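Local coordinates for 33 kDa chaperonin (Thermotoga maritima, PDB 1VQ0), which probably acts as a redox-regulated molecular chaperone that keeps heat-unfolded and oxidatively damaged proteins from aggregating irreversibly, at residues A48-G53 and V170-D175; E77-I82 and I120-L125; R25-R30 and V62-A67; L44-T49 and G112-A117; A165-V170 and P208-L213. One frame throughout, in Å; residues are numbered along the deposited sequence.

Contact 1 of 5, residues A48-G53 and V170-D175; sequences ATVVLG and VLVDSD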
# COMPACT_ATOMS: atom_id res chain seq x y z
N ALA A 48 9.35 -21.06 13.45
CA ALA A 48 8.09 -20.45 13.04
C ALA A 48 7.37 -19.88 14.25
O ALA A 48 6.69 -18.87 14.13
CB ALA A 48 7.21 -21.47 12.37
N THR A 49 7.58 -20.47 15.40
CA THR A 49 7.10 -19.90 16.69
C THR A 49 7.71 -18.50 16.91
O THR A 49 7.03 -17.55 17.26
CB THR A 49 7.46 -20.84 17.86
OG1 THR A 49 6.82 -22.12 17.70
CG2 THR A 49 6.90 -20.29 19.18
N VAL A 50 9.02 -18.37 16.67
CA VAL A 50 9.68 -17.11 16.98
C VAL A 50 9.27 -16.05 15.94
O VAL A 50 9.02 -14.90 16.27
CB VAL A 50 11.23 -17.33 17.05
CG1 VAL A 50 12.00 -15.98 17.12
CG2 VAL A 50 11.57 -18.17 18.26
N VAL A 51 9.20 -16.45 14.67
CA VAL A 51 8.86 -15.51 13.59
C VAL A 51 7.43 -14.98 13.74
O VAL A 51 7.20 -13.78 13.77
CB VAL A 51 9.01 -16.18 12.19
CG1 VAL A 51 8.65 -15.18 11.07
CG2 VAL A 51 10.43 -16.64 11.96
N LEU A 52 6.47 -15.90 13.81
CA LEU A 52 5.09 -15.53 14.08
C LEU A 52 4.89 -14.81 15.43
O LEU A 52 4.13 -13.88 15.50
CB LEU A 52 4.17 -16.73 13.95
CG LEU A 52 2.64 -16.46 14.05
CD1 LEU A 52 2.18 -15.32 13.14
CD2 LEU A 52 1.80 -17.68 13.77
N GLY A 53 5.57 -15.27 16.47
CA GLY A 53 5.47 -14.67 17.79
C GLY A 53 5.87 -13.20 17.76
O GLY A 53 5.20 -12.34 18.31
N VAL A 170 11.04 -13.52 21.65
CA VAL A 170 10.32 -14.75 21.94
C VAL A 170 11.36 -15.83 22.33
O VAL A 170 12.24 -16.12 21.56
CB VAL A 170 9.57 -15.26 20.72
CG1 VAL A 170 9.11 -16.68 20.96
CG2 VAL A 170 8.39 -14.36 20.39
N LEU A 171 11.25 -16.36 23.55
CA LEU A 171 12.04 -17.52 24.02
C LEU A 171 11.11 -18.74 24.15
O LEU A 171 10.12 -18.75 24.88
CB LEU A 171 12.68 -17.22 25.36
CG LEU A 171 13.67 -18.23 25.91
CD1 LEU A 171 14.95 -18.20 25.05
CD2 LEU A 171 14.01 -17.96 27.40
N VAL A 172 11.47 -19.76 23.40
CA VAL A 172 10.76 -21.01 23.28
C VAL A 172 11.77 -22.21 23.48
O VAL A 172 12.90 -22.15 22.97
CB VAL A 172 10.20 -21.09 21.86
CG1 VAL A 172 11.38 -21.20 20.83
CG2 VAL A 172 9.25 -22.28 21.76
N ASP A 173 11.38 -23.25 24.23
CA ASP A 173 12.11 -24.56 24.28
C ASP A 173 11.12 -25.71 24.20
O ASP A 173 10.00 -25.49 23.77
CB ASP A 173 13.01 -24.66 25.54
CG ASP A 173 12.27 -24.38 26.82
OD1 ASP A 173 11.14 -24.91 26.99
OD2 ASP A 173 12.75 -23.64 27.74
N SER A 174 11.53 -26.92 24.64
CA SER A 174 10.77 -28.14 24.41
C SER A 174 9.52 -28.25 25.27
O SER A 174 8.64 -29.04 24.98
CB SER A 174 11.68 -29.39 24.59
OG SER A 174 12.25 -29.50 25.90
N ASP A 175 9.47 -27.47 26.35
CA ASP A 175 8.25 -27.30 27.15
C ASP A 175 7.37 -26.15 26.62
O ASP A 175 6.33 -25.85 27.20
CB ASP A 175 8.60 -26.99 28.61
CG ASP A 175 9.48 -28.08 29.25
OD1 ASP A 175 9.31 -29.27 28.90
OD2 ASP A 175 10.37 -27.81 30.10

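Contact 2 of 5, residues E77-I82 and I120-L125; sequences EGNGPI and IGQGVL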
# COMPACT_ATOMS: atom_id res chain seq x y z
N GLU A 77 6.00 -10.39 3.56
CA GLU A 77 6.15 -11.36 2.50
C GLU A 77 7.58 -11.31 1.92
O GLU A 77 8.11 -10.25 1.63
CB GLU A 77 5.11 -11.09 1.44
CG GLU A 77 5.04 -12.22 0.41
CD GLU A 77 3.87 -12.04 -0.55
OE1 GLU A 77 3.22 -10.99 -0.55
OE2 GLU A 77 3.60 -12.96 -1.30
N GLY A 78 8.22 -12.46 1.82
CA GLY A 78 9.62 -12.52 1.33
C GLY A 78 10.00 -13.81 0.72
O GLY A 78 9.16 -14.69 0.61
N ASN A 79 11.25 -13.88 0.20
CA ASN A 79 11.71 -15.05 -0.51
C ASN A 79 12.45 -16.12 0.35
O ASN A 79 12.95 -17.07 -0.19
CB ASN A 79 12.57 -14.65 -1.74
CG ASN A 79 13.93 -14.07 -1.35
OD1 ASN A 79 14.25 -13.94 -0.17
ND2 ASN A 79 14.70 -13.64 -2.36
N GLY A 80 12.54 -15.93 1.66
CA GLY A 80 13.02 -16.97 2.52
C GLY A 80 12.02 -18.12 2.63
O GLY A 80 10.92 -18.00 2.13
N PRO A 81 12.42 -19.20 3.30
CA PRO A 81 11.66 -20.46 3.30
C PRO A 81 10.37 -20.42 4.11
O PRO A 81 9.53 -21.30 3.92
CB PRO A 81 12.69 -21.49 3.82
CG PRO A 81 13.64 -20.72 4.70
CD PRO A 81 13.71 -19.35 4.00
N ILE A 82 10.21 -19.43 5.02
CA ILE A 82 8.90 -19.20 5.64
C ILE A 82 7.82 -18.53 4.73
O ILE A 82 6.64 -18.77 4.95
CB ILE A 82 8.98 -18.48 7.01
CG1 ILE A 82 7.84 -18.99 7.93
CG2 ILE A 82 8.97 -16.97 6.85
CD1 ILE A 82 7.95 -18.60 9.46
N ILE A 120 12.65 -15.14 6.64
CA ILE A 120 11.85 -14.21 5.82
C ILE A 120 12.50 -13.90 4.47
O ILE A 120 11.84 -13.80 3.43
CB ILE A 120 11.56 -12.93 6.63
CG1 ILE A 120 10.60 -13.26 7.78
CG2 ILE A 120 11.05 -11.77 5.69
CD1 ILE A 120 10.49 -12.15 8.80
N GLY A 121 13.80 -13.71 4.50
CA GLY A 121 14.52 -13.35 3.29
C GLY A 121 14.23 -11.93 2.83
O GLY A 121 13.82 -11.07 3.63
N GLN A 122 14.42 -11.72 1.55
CA GLN A 122 14.26 -10.45 0.86
C GLN A 122 12.79 -10.26 0.60
O GLN A 122 12.14 -11.14 0.05
CB GLN A 122 14.93 -10.48 -0.53
CG GLN A 122 16.42 -10.59 -0.55
CD GLN A 122 17.04 -9.74 0.47
OE1 GLN A 122 17.03 -8.51 0.34
NE2 GLN A 122 17.53 -10.36 1.54
N GLY A 123 12.28 -9.09 0.93
CA GLY A 123 10.89 -8.82 0.75
C GLY A 123 10.38 -7.52 1.35
O GLY A 123 11.12 -6.55 1.47
N VAL A 124 9.10 -7.52 1.68
CA VAL A 124 8.36 -6.29 1.97
C VAL A 124 7.49 -6.46 3.24
O VAL A 124 7.14 -7.56 3.66
CB VAL A 124 7.41 -5.86 0.76
CG1 VAL A 124 8.15 -5.76 -0.47
CG2 VAL A 124 6.23 -6.81 0.54
N LEU A 125 7.14 -5.33 3.82
CA LEU A 125 6.20 -5.29 4.92
C LEU A 125 5.00 -4.41 4.55
O LEU A 125 5.17 -3.33 4.07
CB LEU A 125 6.90 -4.79 6.16
CG LEU A 125 6.10 -4.57 7.45
CD1 LEU A 125 7.07 -4.48 8.64
CD2 LEU A 125 5.32 -3.33 7.38

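Contact 3 of 5, residues R25-R30 and V62-A67; sequences RFSIVR and VTPWLA. With EDO (1,2-ethanediol), chain F.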
# COMPACT_ATOMS: atom_id res chain seq x y z
N ARG A 25 3.98 8.11 23.34
CA ARG A 25 3.11 7.02 23.76
C ARG A 25 3.94 5.74 23.88
O ARG A 25 4.95 5.57 23.21
CB ARG A 25 1.89 6.85 22.82
CG ARG A 25 2.18 6.25 21.45
CD ARG A 25 0.98 6.33 20.49
NE ARG A 25 1.24 5.67 19.22
CZ ARG A 25 0.44 5.72 18.15
NH1 ARG A 25 -0.65 6.46 18.11
NH2 ARG A 25 0.74 5.00 17.10
N PHE A 26 3.54 4.87 24.81
CA PHE A 26 4.24 3.61 25.01
C PHE A 26 3.23 2.49 25.26
O PHE A 26 2.11 2.75 25.77
CB PHE A 26 5.23 3.67 26.19
CG PHE A 26 4.57 3.89 27.52
CD1 PHE A 26 3.98 2.83 28.21
CD2 PHE A 26 4.51 5.16 28.07
CE1 PHE A 26 3.33 3.04 29.39
CE2 PHE A 26 3.85 5.38 29.26
CZ PHE A 26 3.26 4.31 29.91
N SER A 27 3.71 1.27 25.02
CA SER A 27 3.01 -0.01 25.00
C SER A 27 4.05 -0.99 25.49
O SER A 27 5.19 -0.94 25.01
CB SER A 27 2.75 -0.38 23.50
OG SER A 27 1.59 -1.09 23.40
N ILE A 28 3.69 -1.90 26.39
CA ILE A 28 4.58 -3.02 26.77
C ILE A 28 3.70 -4.24 27.09
O ILE A 28 2.64 -4.14 27.70
CB ILE A 28 5.50 -2.65 27.97
CG1 ILE A 28 6.50 -3.76 28.28
CG2 ILE A 28 4.67 -2.38 29.24
CD1 ILE A 28 7.73 -3.30 29.10
N VAL A 29 4.13 -5.39 26.61
CA VAL A 29 3.22 -6.56 26.56
C VAL A 29 4.00 -7.79 27.00
O VAL A 29 5.17 -7.95 26.69
CB VAL A 29 2.54 -6.74 25.17
CG1 VAL A 29 3.50 -7.27 24.09
CG2 VAL A 29 1.30 -7.64 25.28
N ARG A 30 3.34 -8.60 27.82
CA ARG A 30 3.80 -9.94 28.13
C ARG A 30 2.71 -10.89 27.67
O ARG A 30 1.58 -10.87 28.18
CB ARG A 30 3.99 -10.12 29.63
CG ARG A 30 5.18 -9.36 30.21
CD ARG A 30 6.43 -10.17 30.33
NE ARG A 30 6.64 -10.62 31.70
CZ ARG A 30 7.29 -11.73 32.08
NH1 ARG A 30 7.80 -12.57 31.19
NH2 ARG A 30 7.37 -12.01 33.38
N VAL A 62 0.36 -2.39 19.14
CA VAL A 62 -0.34 -1.23 18.54
C VAL A 62 -1.81 -1.24 18.93
O VAL A 62 -2.48 -0.24 18.73
CB VAL A 62 -0.20 -1.11 16.99
CG1 VAL A 62 1.29 -1.05 16.55
CG2 VAL A 62 -0.82 -2.29 16.32
N THR A 63 -2.32 -2.32 19.54
CA THR A 63 -3.79 -2.37 19.90
C THR A 63 -4.37 -1.16 20.63
O THR A 63 -5.51 -0.81 20.35
CB THR A 63 -4.22 -3.61 20.69
OG1 THR A 63 -3.33 -3.85 21.78
CG2 THR A 63 -4.13 -4.89 19.78
N PRO A 64 -3.65 -0.57 21.60
CA PRO A 64 -4.24 0.57 22.38
C PRO A 64 -4.55 1.77 21.53
O PRO A 64 -5.25 2.65 21.96
CB PRO A 64 -3.13 0.96 23.34
CG PRO A 64 -2.25 -0.24 23.37
CD PRO A 64 -2.29 -0.88 22.05
N TRP A 65 -4.02 1.77 20.31
CA TRP A 65 -4.02 2.96 19.45
C TRP A 65 -4.84 2.77 18.22
O TRP A 65 -4.94 3.67 17.41
CB TRP A 65 -2.58 3.37 19.11
CG TRP A 65 -1.74 3.50 20.34
CD1 TRP A 65 -2.09 4.15 21.53
CD2 TRP A 65 -0.44 2.96 20.56
NE1 TRP A 65 -1.08 4.01 22.45
CE2 TRP A 65 -0.06 3.29 21.87
CE3 TRP A 65 0.44 2.22 19.77
CZ2 TRP A 65 1.17 2.90 22.41
CZ3 TRP A 65 1.69 1.85 20.31
CH2 TRP A 65 2.04 2.20 21.60
N LEU A 66 -5.50 1.63 18.09
CA LEU A 66 -6.42 1.41 16.95
C LEU A 66 -7.73 2.23 17.05
O LEU A 66 -8.14 2.62 18.14
CB LEU A 66 -6.70 -0.08 16.78
CG LEU A 66 -5.45 -0.93 16.75
CD1 LEU A 66 -5.80 -2.44 16.60
CD2 LEU A 66 -4.53 -0.45 15.62
N ALA A 67 -8.35 2.53 15.89
CA ALA A 67 -9.68 3.11 15.91
C ALA A 67 -10.71 2.10 16.43
O ALA A 67 -10.41 0.97 16.66
CB ALA A 67 -10.03 3.61 14.53
C1 EDO F . -1.74 1.99 13.84
O1 EDO F . -1.01 2.05 12.63
C2 EDO F . -2.09 3.32 14.52
O2 EDO F . -0.97 4.19 14.78

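Contact 4 of 5, residues L44-T49 and G112-A117; sequences LSYLAT and GKFDVA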
# COMPACT_ATOMS: atom_id res chain seq x y z
N LEU A 44 3.44 -25.15 15.21
CA LEU A 44 4.61 -24.41 14.73
C LEU A 44 5.91 -25.07 15.15
O LEU A 44 6.05 -25.55 16.24
CB LEU A 44 4.61 -22.96 15.26
CG LEU A 44 3.41 -22.06 14.89
CD1 LEU A 44 3.61 -20.74 15.46
CD2 LEU A 44 3.18 -21.94 13.37
N SER A 45 6.89 -25.05 14.26
CA SER A 45 8.26 -25.38 14.58
C SER A 45 8.80 -24.32 15.53
O SER A 45 8.18 -23.25 15.72
CB SER A 45 9.07 -25.37 13.29
OG SER A 45 9.20 -24.03 12.76
N TYR A 46 9.96 -24.57 16.10
CA TYR A 46 10.61 -23.56 16.94
C TYR A 46 10.84 -22.24 16.18
O TYR A 46 10.50 -21.18 16.62
CB TYR A 46 11.93 -24.08 17.53
CG TYR A 46 11.78 -25.25 18.47
CD1 TYR A 46 10.98 -25.13 19.60
CD2 TYR A 46 12.41 -26.47 18.23
CE1 TYR A 46 10.82 -26.17 20.48
CE2 TYR A 46 12.28 -27.54 19.11
CZ TYR A 46 11.46 -27.38 20.23
OH TYR A 46 11.27 -28.41 21.14
N LEU A 47 11.39 -22.34 14.99
CA LEU A 47 11.67 -21.15 14.26
C LEU A 47 10.39 -20.35 13.89
O LEU A 47 10.36 -19.15 13.99
CB LEU A 47 12.49 -21.51 13.01
CG LEU A 47 12.72 -20.41 12.00
CD1 LEU A 47 13.50 -19.24 12.66
CD2 LEU A 47 13.43 -20.98 10.78
N ALA A 48 9.35 -21.06 13.45
CA ALA A 48 8.09 -20.45 13.04
C ALA A 48 7.37 -19.88 14.25
O ALA A 48 6.69 -18.87 14.13
CB ALA A 48 7.21 -21.47 12.37
N THR A 49 7.58 -20.47 15.40
CA THR A 49 7.10 -19.90 16.69
C THR A 49 7.71 -18.50 16.91
O THR A 49 7.03 -17.55 17.26
CB THR A 49 7.46 -20.84 17.86
OG1 THR A 49 6.82 -22.12 17.70
CG2 THR A 49 6.90 -20.29 19.18
N GLY A 112 23.85 -17.50 17.43
CA GLY A 112 23.19 -18.62 18.07
C GLY A 112 21.73 -18.43 18.32
O GLY A 112 21.14 -19.19 19.07
N LYS A 113 21.15 -17.41 17.69
CA LYS A 113 19.75 -17.09 17.75
C LYS A 113 18.96 -17.77 16.58
O LYS A 113 19.55 -18.14 15.57
CB LYS A 113 19.61 -15.57 17.66
CG LYS A 113 20.28 -14.75 18.74
CD LYS A 113 20.27 -15.46 20.08
CE LYS A 113 20.74 -14.56 21.26
NZ LYS A 113 21.40 -15.37 22.37
N PHE A 114 17.64 -17.92 16.73
CA PHE A 114 16.78 -18.27 15.59
C PHE A 114 16.89 -17.22 14.46
O PHE A 114 16.89 -15.99 14.69
CB PHE A 114 15.33 -18.53 15.99
CG PHE A 114 15.14 -19.85 16.76
CD1 PHE A 114 15.20 -21.09 16.10
CD2 PHE A 114 14.98 -19.86 18.14
CE1 PHE A 114 15.10 -22.32 16.81
CE2 PHE A 114 14.83 -21.09 18.84
CZ PHE A 114 14.90 -22.31 18.18
N ASP A 115 17.03 -17.74 13.24
CA ASP A 115 17.32 -16.93 12.06
C ASP A 115 16.05 -16.42 11.43
O ASP A 115 15.64 -16.84 10.33
CB ASP A 115 18.15 -17.71 11.05
CG ASP A 115 18.69 -16.85 9.96
OD1 ASP A 115 18.62 -15.58 10.09
OD2 ASP A 115 19.20 -17.36 8.96
N VAL A 116 15.42 -15.50 12.15
CA VAL A 116 14.20 -14.84 11.67
C VAL A 116 14.42 -14.17 10.31
O VAL A 116 13.65 -14.39 9.36
CB VAL A 116 13.68 -13.88 12.75
CG1 VAL A 116 12.50 -13.05 12.25
CG2 VAL A 116 13.30 -14.68 13.99
N ALA A 117 15.51 -13.39 10.19
CA ALA A 117 15.84 -12.67 8.96
C ALA A 117 16.00 -13.66 7.79
O ALA A 117 15.49 -13.46 6.70
CB ALA A 117 17.10 -11.80 9.16

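Contact 5 of 5, residues A165-V170 and P208-L213; sequences AFSIGV and PSISKL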
# COMPACT_ATOMS: atom_id res chain seq x y z
N ALA A 165 10.33 3.10 18.22
CA ALA A 165 11.23 2.01 18.63
C ALA A 165 10.38 0.87 19.10
O ALA A 165 9.47 1.07 19.93
CB ALA A 165 12.15 2.47 19.77
N PHE A 166 10.63 -0.30 18.53
CA PHE A 166 10.04 -1.58 18.98
C PHE A 166 11.15 -2.51 19.44
O PHE A 166 12.19 -2.62 18.81
CB PHE A 166 9.26 -2.26 17.87
CG PHE A 166 7.93 -1.64 17.54
CD1 PHE A 166 7.85 -0.46 16.81
CD2 PHE A 166 6.76 -2.30 17.87
CE1 PHE A 166 6.62 0.09 16.46
CE2 PHE A 166 5.55 -1.75 17.57
CZ PHE A 166 5.47 -0.57 16.82
N SER A 167 10.97 -3.12 20.60
CA SER A 167 11.85 -4.20 21.02
C SER A 167 11.03 -5.41 21.35
O SER A 167 10.12 -5.31 22.15
CB SER A 167 12.68 -3.83 22.19
OG SER A 167 13.62 -4.87 22.49
N ILE A 168 11.38 -6.54 20.72
CA ILE A 168 10.53 -7.74 20.68
C ILE A 168 11.38 -9.00 20.81
O ILE A 168 12.44 -9.10 20.19
CB ILE A 168 9.71 -7.81 19.32
CG1 ILE A 168 8.74 -6.64 19.15
CG2 ILE A 168 8.92 -9.11 19.26
CD1 ILE A 168 8.05 -6.60 17.80
N GLY A 169 10.89 -9.97 21.59
CA GLY A 169 11.65 -11.20 21.86
C GLY A 169 10.71 -12.34 22.17
O GLY A 169 9.66 -12.16 22.83
N VAL A 170 11.04 -13.52 21.65
CA VAL A 170 10.32 -14.75 21.94
C VAL A 170 11.36 -15.83 22.33
O VAL A 170 12.24 -16.12 21.56
CB VAL A 170 9.57 -15.26 20.72
CG1 VAL A 170 9.11 -16.68 20.96
CG2 VAL A 170 8.39 -14.36 20.39
N PRO A 208 19.07 -4.63 27.59
CA PRO A 208 19.24 -5.99 27.08
C PRO A 208 18.11 -6.38 26.16
O PRO A 208 17.01 -5.79 26.18
CB PRO A 208 19.21 -6.87 28.33
CG PRO A 208 19.27 -5.93 29.53
CD PRO A 208 18.82 -4.59 29.04
N SER A 209 18.33 -7.41 25.36
CA SER A 209 17.25 -7.94 24.52
C SER A 209 16.10 -8.43 25.44
O SER A 209 16.28 -8.66 26.64
CB SER A 209 17.76 -9.08 23.62
OG SER A 209 17.91 -10.24 24.41
N ILE A 210 14.92 -8.59 24.85
CA ILE A 210 13.70 -8.87 25.63
C ILE A 210 13.82 -10.19 26.46
O ILE A 210 13.49 -10.22 27.66
CB ILE A 210 12.44 -8.89 24.68
CG1 ILE A 210 12.05 -7.46 24.16
CG2 ILE A 210 11.27 -9.65 25.30
CD1 ILE A 210 11.75 -6.33 25.17
N SER A 211 14.33 -11.24 25.79
CA SER A 211 14.56 -12.60 26.37
C SER A 211 15.31 -12.55 27.66
O SER A 211 14.98 -13.25 28.61
CB SER A 211 15.34 -13.50 25.40
OG SER A 211 14.72 -13.49 24.10
N LYS A 212 16.32 -11.70 27.69
CA LYS A 212 17.06 -11.43 28.90
C LYS A 212 16.32 -10.42 29.85
O LYS A 212 16.10 -10.73 31.03
CB LYS A 212 18.47 -10.98 28.55
CG LYS A 212 19.34 -10.83 29.74
CD LYS A 212 20.72 -10.29 29.37
CE LYS A 212 21.55 -9.93 30.62
NZ LYS A 212 22.27 -8.64 30.37
N LEU A 213 15.93 -9.24 29.33
CA LEU A 213 15.34 -8.16 30.14
C LEU A 213 14.05 -8.60 30.90
O LEU A 213 13.82 -8.27 32.06
CB LEU A 213 15.04 -6.94 29.22
CG LEU A 213 14.35 -5.69 29.80
CD1 LEU A 213 15.20 -5.11 30.93
CD2 LEU A 213 14.09 -4.64 28.75
O HOH W 1 15.27 -4.16 24.65
O HOH W 2 14.89 -7.41 22.01

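Contact 1 of 5, residues A48-G53 and V170-D175
Helix-on-sheet packing joins the first turns of helix 46-62 to an outermost strand of the large sheet, 164-173, with Thr-49, Val-50 and Gly-53 meeting Val-170 and Val-172. The short segments run nearly antiparallel, at 157°, with axes approaching to 8.3 Å; no hydrogen bond crosses, and methyl groups carry the contact. Strand alternation does the sorting: Val-170 and Val-172 both point at the helix, whereas Leu-171 between them points away. On the helix side, the CG2 methyl of Val-50 is shared by both valines, 3.9 Å from Val-170 CG1 and 4.0 Å from Val-172 CG1. Val-50 and Val-170 run past each other in opposite senses, flank against flank. With its CG1 anti to the backbone N (chi1 167°), Val-170 spreads its two methyls over Val-50 and Gly-53, about one turn apart, and its CG2 settles on the bare backbone of the glycine, 3.8 Å from Gly-53 C. The missing side chain thus lets the strand residue come down onto the helix main chain. Val-172 divides its branches likewise: its CG2 meets Thr-49 CG2 at 4.0 Å. The hydroxyl of Thr-49 is turned instead to Ser-45 O, at the N-cap of the helix. At the strand's end, Asp-173 OD1 accepts from Asp-175 N at 3.1 Å in an Asx turn, while OD2 forms a salt bridge with Lys-178. Around this buried patch, Val-177 of strand 176-187 touches Thr-49, Ile-57, one turn beyond Gly-53, touches Val-170, and Val-50 leans on Phe-114 and on Val-116 of helix 116-120, which also packs against Val-51.

Contact 2 of 5, residues E77-I82 and I120-L125
A chi1 of 70° sets CG of Asn-79 between its own backbone N and carbonyl carbon, and a chi2 of 0° eclipses OD1 with CA, which folds the amide oxygen back to the main chain where Gln-122 N lies 2.8 Å from OD1. The N-H approaches from above the amide, 45° out of the carbonyl plane. The favour is returned, for Asn-79 N donates to Gln-122 O at 2.9 Å, so each residue gives one N-H and accepts one through an oxygen. The ND2 end lies alongside Gln-122 CB, at 3.7 Å. One residue on, Gly-80 N reaches Ile-120 O at 2.9 Å. Regular pairing lies on the other side of this junction: Glu-77 N to Val-124 O is 3.1 Å and Val-124 N to Glu-77 O is 2.9 Å, an antiparallel hydrogen-bonded pair. Next to it, Gly-78 and Gly-123 form a non-hydrogen-bonded pair whose CA atoms stand just 4.0 Å apart, closeness that the absence of side chains permits. Beneath the turn, Ile-82 CG2 packs on Ile-120 CG1. Of the polar ends, Glu-77 pairs with Arg-126, and Gln-122 OE1 accepts from Lys-134 of the second subunit. Gly-121, with positive phi, ends helix 116-120. Here the antiparallel ladder of strands 71-78 and 123-130 gives way, at its surface end, to a glycine-rich strand exit facing the helix-to-strand turn at Gly-121.

Contact 3 of 5, residues R25-R30 and V62-A67
Arg-25 NH2 is held twice, donating to Gln-186 OE1 and, at 3.0 Å, to O2 of a bound 1,2-ethanediol, while the guanidinium it belongs to lies flat on Trp-65. The diol, probably from the crystallisation liquor, meets the guanidinium at its edge. Arg-25 reaches the indole because CG sits between the backbone N and carbonyl carbon (chi1 73°) and the chain then runs extended to NE. Its planar end stacks at 9° to the ring, with NE 3.5 Å from Trp-65 CD2. CZ lies 4.1 Å from the centroid of the five-membered ring, an off-centre cation-pi contact, whereas CD hangs over that ring at 3.5 Å from its centroid in a CH-pi contact. The opposite indole face carries Pro-64 CB, from the same 3-10 turn. At the far rim, Phe-26 O lies near the ring plane by CZ2, 3.5 Å away, and Ser-27 CB approaches CH2 obliquely at 3.3 Å. Ser-27 OG is bonded to Leu-61 O. Strand 24-30 thus grasps the loop after helix 46-62 without a direct hydrogen bond: dispersion and cation-pi attraction carry the contact, and the bond to Gln-186 probably helps keep the guanidinium flat on the indole.

Contact 4 of 5, residues L44-T49 and G112-A117
Phe-114 reaches across to the start of helix 46-62, touching Leu-47 first and Tyr-46 last. Its CB lies 3.9 Å from Leu-47 CD1. Chi1 of -71° puts CG anti to the carbonyl carbon, and from there the ring reaches the helix backbone. CD1 comes to 4.0 Å from Leu-47 CA, CE1 to 3.7 Å from Tyr-46 CB, and the tip, CZ, closes on that same CB at 3.5 Å. One ring face looks at Tyr-46 C, offset toward the rim, so the phenyl rests on main chain and beta carbons and does not stack on the tyrosine ring, which leads off toward Ser-174. Leu-47 passes in the reverse sense: its CG is anti to the backbone N, and its CD1 comes to 3.9 Å from Asp-115 N. Asp-115 centres an inverse gamma turn there, with a weak Val-116 N to Phe-114 O bond, and its carboxylate weakly caps Gly-118 N. Both segments lead into helices; in 44-49, Ser-45 is the N-cap, its OG accepting from Ala-48 N at 3.1 Å and also bonded to Val-104 O. The phenyl ring of Phe-114 further touches Val-172 of strand 164-173, while Val-116 reaches Arg-54, and Leu-47 meets Val-104 and Leu-106, so that loop, strand and helix 116-120 gather round the first turns of helix 46-62.

Contact 5 of 5, residues A165-V170 and P208-L213
Ile-210 fills the first shell here, its branches dividing between Ser-167 and Gly-169. CG1 lies 3.5 Å from Ser-167 OG, with CD1 at 3.6 Å from the same oxygen. Nearer the backbone, CB rests 3.6 Å from Gly-169 N, and CG2 leans on the same main chain. Having no side chain, Gly-169 admits the branched isoleucine directly onto the strand. Two waters form the next layer. Ser-167 OG, anti to its backbone N (chi1 -175°), reaches both: the first, 2.8 Å away, donates to Pro-208 O; the second, at 2.9 Å from OG, accepts from Ile-210 N at 3.1 Å and only weakly reaches Ile-168 O. What positions these groups lies further out. Strand 164-173 is paired with its neighbour, Ser-167 with Phe-183 and Gly-169 with Gly-181, and Phe-183 also touches Ile-210. Leu-213 of the short helix packs on Val-222 of helix 219-227. On the other side of the strand, Ile-168 and Val-170 face helix 46-62. No hydrogen bond joins the two segments directly, so one serine hydroxyl and two waters mediate the polar link. At the start of helix 210-213, water meets Ile-210 N, while Ser-209, at the N-cap position, makes no capping bond.

Contact 1 is buried, contact 2 lies at the surface, and contacts 3, 4 and 5 are partly buried yet differ in chemistry. Contact 1 has no hydrogen bonds between its segments, and contact 4, mainly apolar too, extends it along the start of the same helix 46-62, sharing Ala-48 and Thr-49. Contact 5 uses the same strand 164-173 as contact 1 but from its other side, with water carrying the polar traffic. Contact 2 relies on backbone bonds and glycines, yet Ile-82 touches Val-51 and Ala-48 of the helix. Contact 3, about 26 Å from contact 2 between centres and across the chain's centre, relies on a cation-pi stack instead; Val-62 links it to Phe-166 of contact 5.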